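Nicotinate-nucleotide pyrophosphorylase (Francisella tularensis subsp. tularensis, PDB 3TQV) probably catalyses the formation of nicotinate mononucleotide from quinolinate and phosphoribosyl pyrophosphate, with release of carbon dioxide and diphosphate, on the route to NAD(+). Local coordinates at residues T46-I51 with L281-Q286; C50-E55 with A91-L96. All blocks are in the same frame, centred on the assembly; numbering follows the deposited sequence.

Contact 1 (T46-I51 with L281-Q286); sequences TTAFCI and LSLQVQ
Phe49 and Ile51 each pair with a residue of the antiparallel strand at the C-terminus, Gln284 and Ser282, and the two strand axes approach to 4.6 Å at 164° between their directions. In the Phe49–Gln284 pair, Phe49 N donates to Gln284 O at 2.8 Å and Gln284 N returns the bond to Phe49 O at 2.7 Å. Ile51 and Ser282 form a second such pair of reciprocal hydrogen bonds.

Phe49 and Gln284 carry the more exposed face. Phe49 CG sits between its backbone N and carbonyl carbon (chi1 64°), and Gln284 CB lies over one face of the ring, 3.9 Å from the centroid and displaced toward the rim, a CH-pi contact. Arg92 makes a cation-pi contact from the opposite face, leaving the ring sandwiched. Gln284 bends at chi2, and its NE2 donates to Ser282 OG at 2.7 Å, tying together two neighbours on this face. Ile51 CG1 and CD1 both rest against Ser282 CB.

The other face is apolar: Leu283 CD1 meets Cys50 CB at 4.1 Å, and Val285 CG2 meets Ala48 CB at 4.0 Å. Leu281 and Leu283 also reach helix 100-130. At the far end Thr46 OG1 donates to Gln286 OE1 at 2.8 Å, the two side chains crossing at about a right angle.

Here the C-terminal strand returns to complete the antiparallel sheet of the N-terminal domain, backed by helix 100-130, as in quinolinate phosphoribosyltransferases.

Contact 2 (C50-E55 with A91-L96); sequences CITREE and ARIFEL
Cys50 faces two consecutive residues, Ile93 and Phe94, across a classic beta bulge. Ile93 N donates to Cys50 O at 2.9 Å, while Cys50 N donates to Phe94 O at 3.2 Å, so one residue of strand 45-52 is bonded to two of strand 92-97. The helical backbone of Ile93 (psi -35°) makes the kink. At the weak end of this ladder, where Ala91 is already loop, Thr52 N reaches Ala91 O through a weak bond.

The close packing gathers at Cys50. Its CB lies over one face of the Phe94 ring, 3.6 Å from the centroid and displaced toward CE2 and CZ. SG looks at the same ring obliquely, 4.5 Å from the centroid, and also touches Ile93 CD1. Trp79 meets the Phe94 ring with the planes at about 50°.

On the other face the contact thins out. Ile51 CG2 approaches Arg92 CG at only 4.4 Å. The extended Arg92 side chain leads away from Ile51, and its NH1 forms a salt bridge with Glu95 OE2 at 3.0 Å.

The chemistry therefore divides by face: sulfur, aromatic and aliphatic groups bury one side, while Glu95 probably offsets the charge of Arg92 on the partly exposed other.

Overall arrangement
Contacts 1 and 2 lie side by side in one four-stranded antiparallel sheet, their centres 8 Å apart. Strand 45-52 is the shared element: it comes first along the chain, pairs next with strand 92-97 and finally with 281-285, which follows the parallel strands of the C-terminal domain in sequence. Cys50 and Ile51 belong to both contacts, and the bulged neighbour hands back to regular pairing where Leu96 N probably bonds to Ala48 O. Strand 76-79 closes the far side. The chain's last strand thus lies at the edge of this sheet, joining the end of the sequence to the N-terminal domain, well away from the predicted substrate-binding residues.

Contact 1 (T46-I51 with L281-Q286)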
loop_
_atom_site.group_PDB
_atom_site.type_symbol
_atom_site.label_atom_id
_atom_site.label_comp_id
_atom_site.label_asym_id
_atom_site.label_seq_id
_atom_site.Cartn_x
_atom_site.Cartn_y
_atom_site.Cartn_z
ATOM N N THR B 46 15.001 -2.038 -28.724
ATOM C CA THR B 46 15.014 -0.595 -28.640
ATOM C C THR B 46 15.621 -0.139 -27.324
ATOM O O THR B 46 16.405 -0.849 -26.699
ATOM C CB THR B 46 13.620 0.002 -28.813
ATOM O OG1 THR B 46 13.716 1.426 -28.765
ATOM C CG2 THR B 46 12.674 -0.478 -27.727
ATOM N N THR B 47 15.224 1.045 -26.902
ATOM C CA THR B 47 15.869 1.730 -25.811
ATOM C C THR B 47 14.783 2.394 -24.983
ATOM O O THR B 47 13.671 2.596 -25.462
ATOM C CB THR B 47 16.820 2.812 -26.385
ATOM O OG1 THR B 47 18.131 2.681 -25.811
ATOM C CG2 THR B 47 16.250 4.230 -26.171
ATOM N N ALA B 48 15.090 2.738 -23.743
ATOM C CA ALA B 48 14.111 3.436 -22.912
ATOM C C ALA B 48 14.753 4.011 -21.664
ATOM O O ALA B 48 15.912 3.741 -21.371
ATOM C CB ALA B 48 12.968 2.502 -22.541
ATOM N N PHE B 49 13.994 4.797 -20.916
ATOM C CA PHE B 49 14.519 5.336 -19.675
ATOM C C PHE B 49 13.392 5.792 -18.765
ATOM O O PHE B 49 12.302 6.104 -19.229
ATOM C CB PHE B 49 15.508 6.469 -19.956
ATOM C CG PHE B 49 14.893 7.677 -20.624
ATOM C CD1 PHE B 49 14.274 8.669 -19.866
ATOM C CD2 PHE B 49 14.954 7.832 -22.003
ATOM C CE1 PHE B 49 13.723 9.777 -20.467
ATOM C CE2 PHE B 49 14.399 8.941 -22.616
ATOM C CZ PHE B 49 13.789 9.920 -21.851
ATOM N N CYS B 50 13.659 5.827 -17.468
ATOM C CA CYS B 50 12.620 6.114 -16.495
ATOM C C CYS B 50 12.892 7.421 -15.755
ATOM O O CYS B 50 13.988 7.620 -15.232
ATOM C CB CYS B 50 12.520 4.948 -15.503
ATOM S SG CYS B 50 11.447 5.252 -14.090
ATOM N N ILE B 51 11.906 8.311 -15.701
ATOM C CA ILE B 51 12.066 9.539 -14.933
ATOM C C ILE B 51 11.185 9.591 -13.711
ATOM O O ILE B 51 10.112 9.004 -13.693
ATOM C CB ILE B 51 11.675 10.781 -15.737
ATOM C CG1 ILE B 51 10.719 10.403 -16.861
ATOM C CG2 ILE B 51 12.905 11.499 -16.250
ATOM C CD1 ILE B 51 10.024 11.599 -17.432
ATOM N N LEU B 281 6.167 8.526 -11.630
ATOM C CA LEU B 281 7.220 8.010 -12.477
ATOM C C LEU B 281 6.711 7.975 -13.885
ATOM O O LEU B 281 5.524 8.137 -14.115
ATOM C CB LEU B 281 7.585 6.588 -12.052
ATOM C CG LEU B 281 8.121 6.471 -10.634
ATOM C CD1 LEU B 281 8.627 5.062 -10.380
ATOM C CD2 LEU B 281 9.216 7.503 -10.421
ATOM N N SER B 282 7.612 7.760 -14.832
ATOM C CA SER B 282 7.223 7.555 -16.212
ATOM C C SER B 282 8.325 6.760 -16.940
ATOM O O SER B 282 9.510 7.021 -16.766
ATOM C CB SER B 282 6.945 8.908 -16.876
ATOM O OG SER B 282 6.592 8.747 -18.231
ATOM N N LEU B 283 7.942 5.760 -17.724
ATOM C CA LEU B 283 8.917 5.092 -18.574
ATOM C C LEU B 283 8.839 5.664 -19.994
ATOM O O LEU B 283 7.817 5.547 -20.669
ATOM C CB LEU B 283 8.682 3.581 -18.598
ATOM C CG LEU B 283 9.720 2.760 -19.382
ATOM C CD1 LEU B 283 11.014 2.697 -18.613
ATOM C CD2 LEU B 283 9.219 1.355 -19.664
ATOM N N GLN B 284 9.901 6.307 -20.444
ATOM C CA GLN B 284 9.924 6.791 -21.818
ATOM C C GLN B 284 10.587 5.740 -22.720
ATOM O O GLN B 284 11.780 5.436 -22.590
ATOM C CB GLN B 284 10.594 8.176 -21.922
ATOM C CG GLN B 284 9.932 9.257 -21.050
ATOM C CD GLN B 284 8.535 9.647 -21.534
ATOM O OE1 GLN B 284 8.333 9.916 -22.721
ATOM N NE2 GLN B 284 7.567 9.684 -20.621
ATOM N N VAL B 285 9.781 5.171 -23.611
ATOM C CA VAL B 285 10.218 4.091 -24.477
ATOM C C VAL B 285 10.470 4.560 -25.908
ATOM O O VAL B 285 9.526 4.742 -26.679
ATOM C CB VAL B 285 9.180 2.938 -24.494
ATOM C CG1 VAL B 285 9.570 1.856 -25.494
ATOM C CG2 VAL B 285 9.040 2.339 -23.122
ATOM N N GLN B 286 11.746 4.766 -26.232
ATOM C CA GLN B 286 12.196 5.007 -27.606
ATOM C C GLN B 286 13.614 5.557 -27.689
ATOM O O GLN B 286 13.849 6.725 -27.386
ATOM C CB GLN B 286 11.238 5.913 -28.377
ATOM C CG GLN B 286 10.407 5.165 -29.401
ATOM C CD GLN B 286 11.255 4.258 -30.266
ATOM O OE1 GLN B 286 12.118 3.530 -29.771
ATOM N NE2 GLN B 286 11.027 4.311 -31.576
#

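Contact 2 (C50-E55 with A91-L96)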
loop_
_atom_site.group_PDB
_atom_site.type_symbol
_atom_site.label_atom_id
_atom_site.label_comp_id
_atom_site.label_asym_id
_atom_site.label_seq_id
_atom_site.Cartn_x
_atom_site.Cartn_y
_atom_site.Cartn_z
ATOM N N CYS B 50 13.659 5.827 -17.468
ATOM C CA CYS B 50 12.620 6.114 -16.495
ATOM C C CYS B 50 12.892 7.421 -15.755
ATOM O O CYS B 50 13.988 7.620 -15.232
ATOM C CB CYS B 50 12.520 4.948 -15.503
ATOM S SG CYS B 50 11.447 5.252 -14.090
ATOM N N ILE B 51 11.906 8.311 -15.701
ATOM C CA ILE B 51 12.066 9.539 -14.933
ATOM C C ILE B 51 11.185 9.591 -13.711
ATOM O O ILE B 51 10.112 9.004 -13.693
ATOM C CB ILE B 51 11.675 10.781 -15.737
ATOM C CG1 ILE B 51 10.719 10.403 -16.861
ATOM C CG2 ILE B 51 12.905 11.499 -16.250
ATOM C CD1 ILE B 51 10.024 11.599 -17.432
ATOM N N THR B 52 11.640 10.326 -12.703
ATOM C CA THR B 52 10.749 10.846 -11.679
ATOM C C THR B 52 10.196 12.171 -12.183
ATOM O O THR B 52 10.836 12.857 -12.973
ATOM C CB THR B 52 11.474 11.172 -10.386
ATOM O OG1 THR B 52 12.615 10.329 -10.234
ATOM C CG2 THR B 52 10.546 10.960 -9.225
ATOM N N ARG B 53 9.008 12.540 -11.731
ATOM C CA ARG B 53 8.520 13.868 -12.029
ATOM C C ARG B 53 8.651 14.725 -10.762
ATOM O O ARG B 53 8.246 15.887 -10.737
ATOM C CB ARG B 53 7.072 13.818 -12.516
ATOM C CG ARG B 53 6.806 12.849 -13.656
ATOM C CD ARG B 53 7.190 13.436 -15.014
ATOM N NE ARG B 53 6.488 12.766 -16.106
ATOM C CZ ARG B 53 6.790 12.883 -17.398
ATOM N NH1 ARG B 53 7.801 13.646 -17.794
ATOM N NH2 ARG B 53 6.073 12.229 -18.305
ATOM N N GLU B 54 9.234 14.149 -9.714
ATOM C CA GLU B 54 9.318 14.836 -8.433
ATOM C C GLU B 54 10.488 14.330 -7.627
ATOM O O GLU B 54 10.966 13.235 -7.851
ATOM C CB GLU B 54 8.017 14.660 -7.652
ATOM C CG GLU B 54 7.498 13.229 -7.661
ATOM C CD GLU B 54 6.315 13.010 -6.734
ATOM O OE1 GLU B 54 5.298 12.438 -7.207
ATOM O OE2 GLU B 54 6.412 13.397 -5.537
ATOM N N GLU B 55 10.970 15.142 -6.700
ATOM C CA GLU B 55 12.103 14.745 -5.867
ATOM C C GLU B 55 11.703 13.535 -5.045
ATOM O O GLU B 55 10.545 13.408 -4.632
ATOM C CB GLU B 55 12.520 15.895 -4.955
ATOM C CG GLU B 55 13.822 15.697 -4.191
ATOM C CD GLU B 55 14.198 16.945 -3.402
ATOM O OE1 GLU B 55 14.175 16.901 -2.155
ATOM O OE2 GLU B 55 14.499 17.974 -4.042
ATOM N N ALA B 91 14.875 13.689 -13.052
ATOM C CA ALA B 91 16.112 12.987 -13.352
ATOM C C ALA B 91 15.825 11.562 -13.802
ATOM O O ALA B 91 14.798 10.977 -13.432
ATOM C CB ALA B 91 17.023 12.984 -12.140
ATOM N N ARG B 92 16.736 11.010 -14.601
ATOM C CA ARG B 92 16.605 9.650 -15.091
ATOM C C ARG B 92 17.179 8.705 -14.048
ATOM O O ARG B 92 18.341 8.848 -13.661
ATOM C CB ARG B 92 17.372 9.472 -16.402
ATOM C CG ARG B 92 16.871 10.262 -17.598
ATOM C CD ARG B 92 17.594 9.778 -18.849
ATOM N NE ARG B 92 17.260 10.541 -20.053
ATOM C CZ ARG B 92 17.674 10.212 -21.274
ATOM N NH1 ARG B 92 18.426 9.134 -21.444
ATOM N NH2 ARG B 92 17.334 10.948 -22.321
ATOM N N ILE B 93 16.390 7.734 -13.595
ATOM C CA ILE B 93 16.896 6.801 -12.593
ATOM C C ILE B 93 17.566 5.568 -13.200
ATOM O O ILE B 93 18.557 5.059 -12.662
ATOM C CB ILE B 93 15.827 6.411 -11.553
ATOM C CG1 ILE B 93 14.544 5.948 -12.239
ATOM C CG2 ILE B 93 15.513 7.602 -10.660
ATOM C CD1 ILE B 93 13.344 5.951 -11.327
ATOM N N PHE B 94 17.053 5.094 -14.327
ATOM C CA PHE B 94 17.709 3.975 -14.982
ATOM C C PHE B 94 17.460 4.016 -16.466
ATOM O O PHE B 94 16.598 4.746 -16.926
ATOM C CB PHE B 94 17.276 2.627 -14.383
ATOM C CG PHE B 94 15.823 2.278 -14.626
ATOM C CD1 PHE B 94 15.436 1.635 -15.801
ATOM C CD2 PHE B 94 14.859 2.584 -13.682
ATOM C CE1 PHE B 94 14.104 1.313 -16.037
ATOM C CE2 PHE B 94 13.532 2.274 -13.902
ATOM C CZ PHE B 94 13.143 1.635 -15.083
ATOM N N GLU B 95 18.243 3.251 -17.216
ATOM C CA GLU B 95 18.070 3.164 -18.658
ATOM C C GLU B 95 17.937 1.721 -19.076
ATOM O O GLU B 95 18.496 0.812 -18.454
ATOM C CB GLU B 95 19.228 3.826 -19.395
ATOM C CG GLU B 95 19.176 5.340 -19.336
ATOM C CD GLU B 95 20.458 5.993 -19.818
ATOM O OE1 GLU B 95 21.507 5.309 -19.832
ATOM O OE2 GLU B 95 20.410 7.194 -20.180
ATOM N N LEU B 96 17.158 1.513 -20.126
ATOM C CA LEU B 96 16.904 0.172 -20.607
ATOM C C LEU B 96 17.347 0.067 -22.055
ATOM O O LEU B 96 17.234 1.019 -22.836
ATOM C CB LEU B 96 15.417 -0.194 -20.470
ATOM C CG LEU B 96 14.723 -0.305 -19.098
ATOM C CD1 LEU B 96 13.255 -0.661 -19.285
ATOM C CD2 LEU B 96 15.374 -1.329 -18.168
#